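Local structure of uncharacterized protein (Staphylococcus aureus subsp. aureus Mu50, 4QPV) at residues I51-E56 with K68-V72; F92-I96 with L121-V125; V125-F129 with Y187-F191; F129-A133 with M206-K210. The protein is of unknown function, a member of the DUF1672 family whose unusual fold repeats a unit of one kinked helix followed by three beta strands. The contacts are given in a common frame with arbitrary orientation. Where two conformers were deposited one is given. Numbering follows the deposited sequence.

Contact 1: I51-E56 with K68-V72; sequences IAKRGE and KATNV
Ile51 lays its CG2 methyl against CG1 of Val72, 3.6 Å away, and one helical step later Ala52 CB meets Ala69 CB, also at 3.6 Å. The m,t rotamer of Ile51 brings CG2 to this contact; Val72 is t, which sets its CG1 on Ile51 and its CG2 4.3 Å from Ala52 CB. The regular helix crosses the strand at 129° with the axes 7.7 Å apart at closest approach; the CA atoms of Ala52 and Ala69 lie 5.4 Å apart. Helix 48-63 and the antiparallel strands 67-75, 78-87 and 90-98 that follow it are consistent with one kinked-helix-beta-beta-beta unit of the repeat; here the helix lies against strand 67-75, an outermost strand. A classic beta bulge, with Thr70 at psi -22° and Thr70 and Asn71 both facing Phe82, locally breaks the extended conformation, and beyond it Val72 points at the helix. Glu56, m at chi1 and t at chi2, reaches the strand backbone, its OE2 accepting from Ala69 N at 2.8 Å and 176°. Two waters, each accepting from Lys68 NZ (3.1 and 3.2 Å), donate to Glu56 OE2 (2.6 Å) and OE1 (2.8 Å) respectively.

Contact 2: F92-I96 with L121-V125; sequences FNASI and LVGTV
A few side-chain torsions decide how strand 92-96 fits helix 121-125. Their directions are nearly antiparallel, at 159°, with the axes 8.7 Å apart; the CA atoms pair Phe92 with Val125 (6.5 Å) and Ala94 with Thr124 (6.6 Å). Phe92 is p (chi1 63°, chi2 82°), and its ring lies flat against the helix backbone, with Val125 CA over one face, 4.0 Å from the centroid and 10° off the normal, a CH-pi contact. Val125, with chi1 t, also brings CG2 to 3.7 Å from Phe92 CZ. Thr124 is m, which sends CG2 to the strand, 3.6 Å from both Ala94 CB and Asn93 O. Leu121 adopts t,p and straddles the end of the contact: CD1 lies 4.1 Å from Ala94 CB and 3.8 Å from Ser95 O, while CD2 meets Ile96 CD1 at 4.2 Å, the t,p rotamer of Ile96 bringing its end closer. No hydrogen bond joins the segments. Helix 116-133 thus covers strand 90-98 of the three-stranded antiparallel sheet, with Phe58 and Phe59 of helix 48-63 at the same apolar layer, consistent with the kinked-helix-beta-beta-beta fold of the DUF1672 family.

Contact 3: V125-F129 with Y187-F191; sequences VLSGF and YKRYF
Phe191, Tyr187 and Phe129 have the most surface buried in this contact, with Leu126 close behind, and the four side chains interlock without any hydrogen bond between the segments. Helix 125-129 keeps helical torsions, although Gly128 N is hydrogen-bonded to Val125 O at 2.9 Å, an i to i+3 link. In the partner segment, residues 187-190 are helical, and Phe191 N is hydrogen-bonded to Tyr187 O at 2.9 Å. The nearest CA atoms, those of Leu126 and Phe191, are 8.1 Å apart, a gap filled by side chains. Phe191, m with chi2 -81°, offers a ring face to Leu126 CD2, 3.8 Å from the centroid and 24° off the normal: a CH-pi contact. Leu126 (m,t) also places CD2 3.8 Å from Tyr187 CD1, at that ring's edge. This is helix-to-helix packing within the DUF1672 fold: short helix 184-190 lies against the side of helix 116-133. Tyr187 is t at chi1, which swings its ring inward; CE1 lies 3.9 Å from Val125 CG1 and 3.7 Å from Phe129 CZ, and its hydroxyl is hydrogen-bonded to Phe63 O on helix 48-63. Phe129 (m) slots its edge between the two partners, with CZ 3.3 Å from Tyr187 OH and CE2 3.3 Å from Phe191 O; CE2 is also 3.8 Å from Phe191 CB.

Contact 4: F129-A133 with M206-K210; sequences FEYRA and MRNSK
A Met-aromatic contact and a salt bridge together join the end of helix 116-133 to helix 199-212, the segment axes staying 12.1 Å apart and crossing at -128°. The selenomethionine Met206, m at all three chi angles, spans that gap: SE lies at the edge of the Phe129 ring, 5.4 Å from its centroid, CE is 3.8 Å from Phe129 CB, and CG is 4.1 Å from Ala133 CB. The CA atoms of Ala133 and Met206, 7.2 Å apart, set the register. Two backbone donors are met within their own helices: Ala133 N by Phe129 O (2.9 Å) and Lys210 N by Met206 O (3.3 Å); Met206 O also accepts from Ser209 OG at 2.5 Å. Arg132 has partners elsewhere, among them Asp199 in a salt bridge. Lys210 extends m,t,t,p to reach Glu130 (m,m), which takes both this charged partner and a water: the water gives to OE1 at 2.6 Å and accepts weakly from Lys210 NZ, while Lys210 NZ donates directly to Glu130 OE2 at 2.7 Å.

Along the chain, contact 1 closes before contact 2 opens, and contacts 2, 3 and 4 then follow one another along helix 116-133. Contacts 1 and 2 reach the same antiparallel sheet, with centres about 13 Å apart, through its outermost strands 67-75 and 90-98. Val125 is common to contacts 2 and 3, whose centres are about 10 Å apart; Phe129 is common to contacts 3 and 4, about 8 Å apart. Helix 116-133 thus packs first on the sheet and then on the successive helices 184-190 and 199-212, where Phe191 CD1 touches Met206 SE at 3.8 Å. Contacts 1 and 4 are about 27 Å apart, centre to centre; the sheet links contact 1 to contact 2.

Contact 1: I51-E56 with K68-V72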
loop_
_atom_site.group_PDB
_atom_site.type_symbol
_atom_site.label_atom_id
_atom_site.label_comp_id
_atom_site.label_asym_id
_atom_site.label_seq_id
_atom_site.Cartn_x
_atom_site.Cartn_y
_atom_site.Cartn_z
ATOM N N ILE A 51 4.120 17.655 12.725
ATOM C CA ILE A 51 3.986 17.200 11.333
ATOM C C ILE A 51 3.014 16.010 11.286
ATOM O O ILE A 51 2.138 15.969 10.408
ATOM C CB ILE A 51 5.367 16.896 10.680
ATOM C CG1 ILE A 51 6.227 18.178 10.537
ATOM C CG2 ILE A 51 5.190 16.206 9.318
ATOM C CD1 ILE A 51 7.795 17.881 10.384
ATOM N N ALA A 52 3.137 15.080 12.252
ATOM C CA ALA A 52 2.238 13.921 12.364
ATOM C C ALA A 52 0.783 14.383 12.525
ATOM O O ALA A 52 -0.097 13.899 11.813
ATOM C CB ALA A 52 2.649 13.047 13.542
ATOM N N LYS A 53 0.550 15.381 13.408
ATOM C CA LYS A 53 -0.777 15.946 13.662
ATOM C C LYS A 53 -1.350 16.575 12.382
ATOM O O LYS A 53 -2.526 16.349 12.069
ATOM C CB LYS A 53 -0.699 17.002 14.806
ATOM C CG LYS A 53 -2.029 17.694 15.097
ATOM C CD LYS A 53 -2.021 18.514 16.388
ATOM C CE LYS A 53 -1.268 19.818 16.294
ATOM N NZ LYS A 53 -1.514 20.664 17.494
ATOM N N ARG A 54 -0.523 17.364 11.655
ATOM C CA ARG A 54 -0.957 18.011 10.397
ATOM C C ARG A 54 -1.248 16.961 9.304
ATOM O O ARG A 54 -2.210 17.118 8.546
ATOM C CB ARG A 54 0.066 19.056 9.905
ATOM C CG ARG A 54 0.205 20.275 10.853
ATOM C CD ARG A 54 -1.005 21.197 10.754
ATOM N NE ARG A 54 -0.801 22.253 9.763
ATOM C CZ ARG A 54 -1.776 22.979 9.219
ATOM N NH1 ARG A 54 -3.046 22.722 9.505
ATOM N NH2 ARG A 54 -1.487 23.962 8.383
ATOM N N GLY A 55 -0.442 15.908 9.238
ATOM C CA GLY A 55 -0.665 14.812 8.288
ATOM C C GLY A 55 -1.985 14.110 8.544
ATOM O O GLY A 55 -2.784 13.914 7.625
ATOM N N GLU A 56 -2.274 13.824 9.819
ATOM C CA GLU A 56 -3.551 13.209 10.213
ATOM C C GLU A 56 -4.712 14.152 9.868
ATOM O O GLU A 56 -5.716 13.719 9.284
ATOM C CB GLU A 56 -3.523 12.856 11.711
ATOM C CG GLU A 56 -2.578 11.681 11.984
ATOM C CD GLU A 56 -2.088 11.534 13.415
ATOM O OE1 GLU A 56 -2.532 12.309 14.296
ATOM O OE2 GLU A 56 -1.235 10.649 13.652
ATOM N N LYS A 68 -3.445 7.378 11.327
ATOM C CA LYS A 68 -2.385 7.507 12.325
ATOM C C LYS A 68 -1.016 7.598 11.613
ATOM O O LYS A 68 -0.686 6.723 10.817
ATOM C CB LYS A 68 -2.425 6.305 13.300
ATOM C CG LYS A 68 -1.437 6.398 14.461
ATOM C CD LYS A 68 -1.991 7.229 15.617
ATOM C CE LYS A 68 -1.028 7.336 16.774
ATOM N NZ LYS A 68 -1.406 8.449 17.690
ATOM N N ALA A 69 -0.213 8.637 11.935
ATOM C CA ALA A 69 1.131 8.759 11.358
ATOM C C ALA A 69 2.009 7.567 11.784
ATOM O O ALA A 69 1.977 7.152 12.943
ATOM C CB ALA A 69 1.785 10.066 11.808
ATOM N N THR A 70 2.755 7.008 10.846
ATOM C CA THR A 70 3.671 5.900 11.140
ATOM C C THR A 70 5.120 6.328 10.970
ATOM O O THR A 70 6.015 5.665 11.480
ATOM C CB THR A 70 3.395 4.708 10.214
ATOM O OG1 THR A 70 3.634 5.137 8.876
ATOM C CG2 THR A 70 1.990 4.153 10.372
ATOM N N ASN A 71 5.357 7.386 10.189
ATOM C CA ASN A 71 6.714 7.845 9.929
ATOM C C ASN A 71 6.721 9.256 9.449
ATOM O O ASN A 71 5.874 9.638 8.646
ATOM C CB ASN A 71 7.435 6.935 8.894
ATOM C CG ASN A 71 8.948 6.997 8.962
ATOM O OD1 ASN A 71 9.531 7.637 9.846
ATOM N ND2 ASN A 71 9.621 6.292 8.058
ATOM N N VAL A 72 7.684 10.044 9.944
ATOM C CA VAL A 72 7.842 11.426 9.504
ATOM C C VAL A 72 9.262 11.569 9.024
ATOM O O VAL A 72 10.203 11.323 9.797
ATOM C CB VAL A 72 7.475 12.458 10.604
ATOM C CG1 VAL A 72 7.813 13.875 10.145
ATOM C CG2 VAL A 72 5.997 12.351 10.989
HETATM O O HOH W 1 0.144 10.349 15.860
HETATM O O HOH W 2 -3.361 10.485 16.266
#

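Contact 2: F92-I96 with L121-V125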
loop_
_atom_site.group_PDB
_atom_site.type_symbol
_atom_site.label_atom_id
_atom_site.label_comp_id
_atom_site.label_asym_id
_atom_site.label_seq_id
_atom_site.Cartn_x
_atom_site.Cartn_y
_atom_site.Cartn_z
ATOM N N PHE A 92 -5.469 1.119 4.606
ATOM C CA PHE A 92 -4.416 1.475 3.645
ATOM C C PHE A 92 -3.288 2.195 4.349
ATOM O O PHE A 92 -3.435 2.641 5.493
ATOM C CB PHE A 92 -4.959 2.382 2.488
ATOM C CG PHE A 92 -5.491 3.745 2.915
ATOM C CD1 PHE A 92 -4.626 4.819 3.123
ATOM C CD2 PHE A 92 -6.847 3.930 3.174
ATOM C CE1 PHE A 92 -5.115 6.061 3.567
ATOM C CE2 PHE A 92 -7.346 5.185 3.561
ATOM C CZ PHE A 92 -6.476 6.244 3.753
ATOM N N ASN A 93 -2.175 2.291 3.624
ATOM C CA ASN A 93 -1.018 3.105 3.984
ATOM C C ASN A 93 -0.819 4.097 2.868
ATOM O O ASN A 93 -1.013 3.756 1.696
ATOM C CB ASN A 93 0.229 2.283 4.235
ATOM C CG ASN A 93 0.209 1.651 5.596
ATOM O OD1 ASN A 93 -0.634 0.796 5.894
ATOM N ND2 ASN A 93 1.096 2.098 6.467
ATOM N N ALA A 94 -0.494 5.334 3.224
ATOM C CA ALA A 94 -0.311 6.393 2.239
ATOM C C ALA A 94 0.685 7.380 2.773
ATOM O O ALA A 94 1.092 7.265 3.931
ATOM C CB ALA A 94 -1.660 7.086 1.990
ATOM N N SER A 95 1.094 8.347 1.944
ATOM C CA SER A 95 1.981 9.415 2.409
ATOM C C SER A 95 1.618 10.714 1.744
ATOM O O SER A 95 1.046 10.734 0.639
ATOM C CB SER A 95 3.456 9.071 2.194
ATOM O OG SER A 95 3.838 9.249 0.840
ATOM N N ILE A 96 1.954 11.814 2.424
ATOM C CA ILE A 96 1.679 13.152 1.929
ATOM C C ILE A 96 2.918 14.029 2.128
ATOM O O ILE A 96 3.433 14.059 3.251
ATOM C CB ILE A 96 0.402 13.766 2.597
ATOM C CG1 ILE A 96 0.054 15.162 2.040
ATOM C CG2 ILE A 96 0.457 13.773 4.136
ATOM C CD1 ILE A 96 -0.517 15.184 0.624
ATOM N N LEU A 121 -3.280 10.014 -5.035
ATOM C CA LEU A 121 -3.573 9.843 -3.614
ATOM C C LEU A 121 -4.991 9.331 -3.427
ATOM O O LEU A 121 -5.204 8.440 -2.615
ATOM C CB LEU A 121 -3.368 11.172 -2.853
ATOM C CG LEU A 121 -3.526 11.071 -1.345
ATOM C CD1 LEU A 121 -2.471 10.102 -0.728
ATOM C CD2 LEU A 121 -3.442 12.438 -0.722
ATOM N N VAL A 122 -5.955 9.870 -4.195
ATOM C CA VAL A 122 -7.333 9.368 -4.154
ATOM C C VAL A 122 -7.324 7.840 -4.444
ATOM O O VAL A 122 -7.948 7.089 -3.700
ATOM C CB VAL A 122 -8.281 10.141 -5.103
ATOM C CG1 VAL A 122 -9.600 9.401 -5.298
ATOM C CG2 VAL A 122 -8.543 11.552 -4.566
ATOM N N GLY A 123 -6.594 7.412 -5.483
ATOM C CA GLY A 123 -6.478 5.996 -5.848
ATOM C C GLY A 123 -5.880 5.154 -4.734
ATOM O O GLY A 123 -6.329 4.036 -4.481
ATOM N N THR A 124 -4.893 5.716 -4.017
ATOM C CA THR A 124 -4.242 5.070 -2.874
ATOM C C THR A 124 -5.275 4.864 -1.737
ATOM O O THR A 124 -5.347 3.791 -1.152
ATOM C CB THR A 124 -3.032 5.919 -2.461
ATOM O OG1 THR A 124 -2.024 5.736 -3.454
ATOM C CG2 THR A 124 -2.486 5.547 -1.106
ATOM N N VAL A 125 -6.073 5.890 -1.444
ATOM C CA VAL A 125 -7.098 5.804 -0.413
ATOM C C VAL A 125 -8.166 4.796 -0.853
ATOM O O VAL A 125 -8.583 3.969 -0.051
ATOM C CB VAL A 125 -7.683 7.205 -0.157
ATOM C CG1 VAL A 125 -8.979 7.140 0.649
ATOM C CG2 VAL A 125 -6.643 8.097 0.528
#

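Contact 3: V125-F129 with Y187-F191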
loop_
_atom_site.group_PDB
_atom_site.type_symbol
_atom_site.label_atom_id
_atom_site.label_comp_id
_atom_site.label_asym_id
_atom_site.label_seq_id
_atom_site.Cartn_x
_atom_site.Cartn_y
_atom_site.Cartn_z
ATOM N N VAL A 125 -6.073 5.890 -1.444
ATOM C CA VAL A 125 -7.098 5.804 -0.413
ATOM C C VAL A 125 -8.166 4.796 -0.853
ATOM O O VAL A 125 -8.583 3.969 -0.051
ATOM C CB VAL A 125 -7.683 7.205 -0.157
ATOM C CG1 VAL A 125 -8.979 7.140 0.649
ATOM C CG2 VAL A 125 -6.643 8.097 0.528
ATOM N N LEU A 126 -8.557 4.833 -2.138
ATOM C CA LEU A 126 -9.582 3.945 -2.691
ATOM C C LEU A 126 -9.162 2.460 -2.658
ATOM O O LEU A 126 -10.035 1.599 -2.621
ATOM C CB LEU A 126 -10.024 4.376 -4.087
ATOM C CG LEU A 126 -10.861 5.668 -4.102
ATOM C CD1 LEU A 126 -11.264 6.023 -5.509
ATOM C CD2 LEU A 126 -12.069 5.580 -3.170
ATOM N N SER A 127 -7.848 2.156 -2.610
ATOM C CA SER A 127 -7.368 0.781 -2.438
ATOM C C SER A 127 -7.931 0.228 -1.112
ATOM O O SER A 127 -8.281 -0.947 -1.015
ATOM C CB SER A 127 -5.841 0.745 -2.454
ATOM O OG SER A 127 -5.329 -0.509 -2.034
ATOM N N GLY A 128 -8.039 1.117 -0.112
ATOM C CA GLY A 128 -8.574 0.785 1.206
ATOM C C GLY A 128 -10.067 0.467 1.135
ATOM O O GLY A 128 -10.567 -0.386 1.867
ATOM N N PHE A 129 -10.788 1.139 0.217
ATOM C CA PHE A 129 -12.216 0.890 -0.017
ATOM C C PHE A 129 -12.392 -0.457 -0.724
ATOM O O PHE A 129 -13.308 -1.216 -0.397
ATOM C CB PHE A 129 -12.827 2.020 -0.865
ATOM C CG PHE A 129 -13.153 3.310 -0.148
ATOM C CD1 PHE A 129 -12.143 4.097 0.403
ATOM C CD2 PHE A 129 -14.462 3.774 -0.087
ATOM C CE1 PHE A 129 -12.447 5.313 1.039
ATOM C CE2 PHE A 129 -14.770 4.982 0.553
ATOM C CZ PHE A 129 -13.757 5.751 1.094
ATOM N N TYR A 187 -14.107 11.669 -5.516
ATOM C CA TYR A 187 -14.042 10.980 -4.226
ATOM C C TYR A 187 -15.165 11.479 -3.306
ATOM O O TYR A 187 -15.876 10.672 -2.704
ATOM C CB TYR A 187 -12.667 11.170 -3.542
ATOM C CG TYR A 187 -12.626 10.570 -2.150
ATOM C CD1 TYR A 187 -12.325 9.222 -1.959
ATOM C CD2 TYR A 187 -12.949 11.334 -1.028
ATOM C CE1 TYR A 187 -12.332 8.650 -0.689
ATOM C CE2 TYR A 187 -12.977 10.768 0.246
ATOM C CZ TYR A 187 -12.648 9.429 0.412
ATOM O OH TYR A 187 -12.651 8.854 1.658
ATOM N N LYS A 188 -15.309 12.811 -3.188
ATOM C CA LYS A 188 -16.329 13.427 -2.337
ATOM C C LYS A 188 -17.744 13.026 -2.759
ATOM O O LYS A 188 -18.562 12.702 -1.907
ATOM C CB LYS A 188 -16.190 14.966 -2.336
ATOM C CG LYS A 188 -14.920 15.480 -1.658
ATOM C CD LYS A 188 -15.043 15.525 -0.142
ATOM C CE LYS A 188 -13.841 16.152 0.512
ATOM N NZ LYS A 188 -13.714 15.735 1.931
ATOM N N ARG A 189 -18.008 12.994 -4.064
ATOM C CA ARG A 189 -19.325 12.674 -4.609
ATOM C C ARG A 189 -19.673 11.173 -4.541
ATOM O O ARG A 189 -20.803 10.835 -4.193
ATOM C CB ARG A 189 -19.410 13.160 -6.067
ATOM C CG ARG A 189 -20.755 12.915 -6.746
ATOM C CD ARG A 189 -20.748 13.395 -8.176
ATOM N NE ARG A 189 -21.985 13.028 -8.866
ATOM C CZ ARG A 189 -22.205 13.229 -10.160
ATOM N NH1 ARG A 189 -21.271 13.786 -10.922
ATOM N NH2 ARG A 189 -23.356 12.859 -10.707
ATOM N N TYR A 190 -18.738 10.290 -4.901
ATOM C CA TYR A 190 -19.059 8.870 -5.007
ATOM C C TYR A 190 -18.572 7.969 -3.870
ATOM O O TYR A 190 -19.177 6.910 -3.656
ATOM C CB TYR A 190 -18.492 8.322 -6.323
ATOM C CG TYR A 190 -19.109 8.926 -7.569
ATOM C CD1 TYR A 190 -20.356 8.507 -8.026
ATOM C CD2 TYR A 190 -18.424 9.876 -8.318
ATOM C CE1 TYR A 190 -20.928 9.060 -9.171
ATOM C CE2 TYR A 190 -18.982 10.427 -9.475
ATOM C CZ TYR A 190 -20.233 10.011 -9.899
ATOM O OH TYR A 190 -20.779 10.541 -11.045
ATOM N N PHE A 191 -17.480 8.332 -3.170
ATOM C CA PHE A 191 -16.928 7.386 -2.201
ATOM C C PHE A 191 -16.996 7.816 -0.727
ATOM O O PHE A 191 -17.317 6.977 0.111
ATOM C CB PHE A 191 -15.488 7.053 -2.592
ATOM C CG PHE A 191 -15.400 6.404 -3.955
ATOM C CD1 PHE A 191 -15.647 5.041 -4.116
ATOM C CD2 PHE A 191 -15.046 7.147 -5.077
ATOM C CE1 PHE A 191 -15.563 4.438 -5.379
ATOM C CE2 PHE A 191 -14.956 6.541 -6.339
ATOM C CZ PHE A 191 -15.221 5.190 -6.482
#

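Contact 4: F129-A133 with M206-K210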
loop_
_atom_site.group_PDB
_atom_site.type_symbol
_atom_site.label_atom_id
_atom_site.label_comp_id
_atom_site.label_asym_id
_atom_site.label_seq_id
_atom_site.Cartn_x
_atom_site.Cartn_y
_atom_site.Cartn_z
ATOM N N PHE A 129 -10.788 1.139 0.217
ATOM C CA PHE A 129 -12.216 0.890 -0.017
ATOM C C PHE A 129 -12.392 -0.457 -0.724
ATOM O O PHE A 129 -13.308 -1.216 -0.397
ATOM C CB PHE A 129 -12.827 2.020 -0.865
ATOM C CG PHE A 129 -13.153 3.310 -0.148
ATOM C CD1 PHE A 129 -12.143 4.097 0.403
ATOM C CD2 PHE A 129 -14.462 3.774 -0.087
ATOM C CE1 PHE A 129 -12.447 5.313 1.039
ATOM C CE2 PHE A 129 -14.770 4.982 0.553
ATOM C CZ PHE A 129 -13.757 5.751 1.094
ATOM N N GLU A 130 -11.470 -0.763 -1.663
ATOM C CA GLU A 130 -11.448 -2.031 -2.388
ATOM C C GLU A 130 -11.166 -3.171 -1.425
ATOM O O GLU A 130 -11.801 -4.222 -1.530
ATOM C CB GLU A 130 -10.434 -2.021 -3.545
ATOM C CG GLU A 130 -10.841 -1.144 -4.726
ATOM C CD GLU A 130 -12.106 -1.495 -5.499
ATOM O OE1 GLU A 130 -12.746 -2.529 -5.200
ATOM O OE2 GLU A 130 -12.431 -0.744 -6.448
ATOM N N TYR A 131 -10.277 -2.931 -0.432
ATOM C CA TYR A 131 -10.004 -3.929 0.599
ATOM C C TYR A 131 -11.282 -4.251 1.356
ATOM O O TYR A 131 -11.638 -5.423 1.458
ATOM C CB TYR A 131 -8.913 -3.462 1.566
ATOM C CG TYR A 131 -8.801 -4.375 2.772
ATOM C CD1 TYR A 131 -8.283 -5.667 2.649
ATOM C CD2 TYR A 131 -9.299 -3.985 4.015
ATOM C CE1 TYR A 131 -8.205 -6.523 3.751
ATOM C CE2 TYR A 131 -9.222 -4.832 5.122
ATOM C CZ TYR A 131 -8.668 -6.095 4.985
ATOM O OH TYR A 131 -8.583 -6.916 6.079
ATOM N N ARG A 132 -11.968 -3.224 1.880
ATOM C CA ARG A 132 -13.220 -3.429 2.610
ATOM C C ARG A 132 -14.253 -4.174 1.757
ATOM O O ARG A 132 -14.846 -5.140 2.240
ATOM C CB ARG A 132 -13.792 -2.093 3.094
ATOM C CG ARG A 132 -15.092 -2.275 3.859
ATOM C CD ARG A 132 -15.638 -0.955 4.328
ATOM N NE ARG A 132 -16.914 -1.164 5.005
ATOM C CZ ARG A 132 -17.698 -0.187 5.451
ATOM N NH1 ARG A 132 -17.338 1.083 5.305
ATOM N NH2 ARG A 132 -18.853 -0.473 6.036
ATOM N N ALA A 133 -14.426 -3.776 0.480
ATOM C CA ALA A 133 -15.414 -4.408 -0.417
ATOM C C ALA A 133 -15.132 -5.911 -0.669
ATOM O O ALA A 133 -16.059 -6.644 -1.010
ATOM C CB ALA A 133 -15.475 -3.669 -1.743
HETATM N N MSE A 206 -20.242 0.575 -3.736
HETATM C CA MSE A 206 -19.007 0.371 -4.508
HETATM C C MSE A 206 -19.340 -0.107 -5.923
HETATM O O MSE A 206 -18.726 0.367 -6.882
HETATM C CB MSE A 206 -18.080 -0.644 -3.811
HETATM C CG MSE A 206 -17.351 -0.069 -2.605
HETATM SE SE MSE A 206 -16.116 1.384 -3.019
HETATM C CE MSE A 206 -14.691 0.323 -3.760
ATOM N N ARG A 207 -20.310 -1.047 -6.050
ATOM C CA ARG A 207 -20.796 -1.560 -7.338
ATOM C C ARG A 207 -21.396 -0.422 -8.164
ATOM O O ARG A 207 -21.016 -0.254 -9.321
ATOM C CB ARG A 207 -21.832 -2.691 -7.155
ATOM C CG ARG A 207 -21.204 -4.050 -6.885
ATOM C CD ARG A 207 -22.252 -5.111 -6.604
ATOM N NE ARG A 207 -21.764 -6.077 -5.618
ATOM C CZ ARG A 207 -22.236 -6.198 -4.380
ATOM N NH1 ARG A 207 -23.242 -5.439 -3.969
ATOM N NH2 ARG A 207 -21.723 -7.098 -3.553
ATOM N N ASN A 208 -22.287 0.388 -7.549
ATOM C CA ASN A 208 -22.940 1.530 -8.191
ATOM C C ASN A 208 -21.912 2.591 -8.611
ATOM O O ASN A 208 -22.035 3.128 -9.706
ATOM C CB ASN A 208 -24.014 2.149 -7.264
ATOM C CG ASN A 208 -24.724 3.347 -7.863
ATOM O OD1 ASN A 208 -25.413 3.251 -8.888
ATOM N ND2 ASN A 208 -24.562 4.508 -7.236
ATOM N N SER A 209 -20.878 2.855 -7.774
ATOM C CA SER A 209 -19.834 3.840 -8.098
ATOM C C SER A 209 -19.120 3.479 -9.416
ATOM O O SER A 209 -18.920 4.352 -10.267
ATOM C CB SER A 209 -18.818 3.958 -6.962
ATOM O OG SER A 209 -18.011 2.794 -6.855
ATOM N N LYS A 210 -18.798 2.192 -9.594
ATOM C CA LYS A 210 -18.124 1.681 -10.786
ATOM C C LYS A 210 -18.974 1.844 -12.033
ATOM O O LYS A 210 -18.428 2.132 -13.100
ATOM C CB LYS A 210 -17.738 0.207 -10.608
ATOM C CG LYS A 210 -16.488 0.051 -9.752
ATOM C CD LYS A 210 -16.040 -1.395 -9.606
ATOM C CE LYS A 210 -14.790 -1.502 -8.757
ATOM N NZ LYS A 210 -15.007 -0.988 -7.379
HETATM O O HOH W 3 -14.497 -4.091 -6.373
#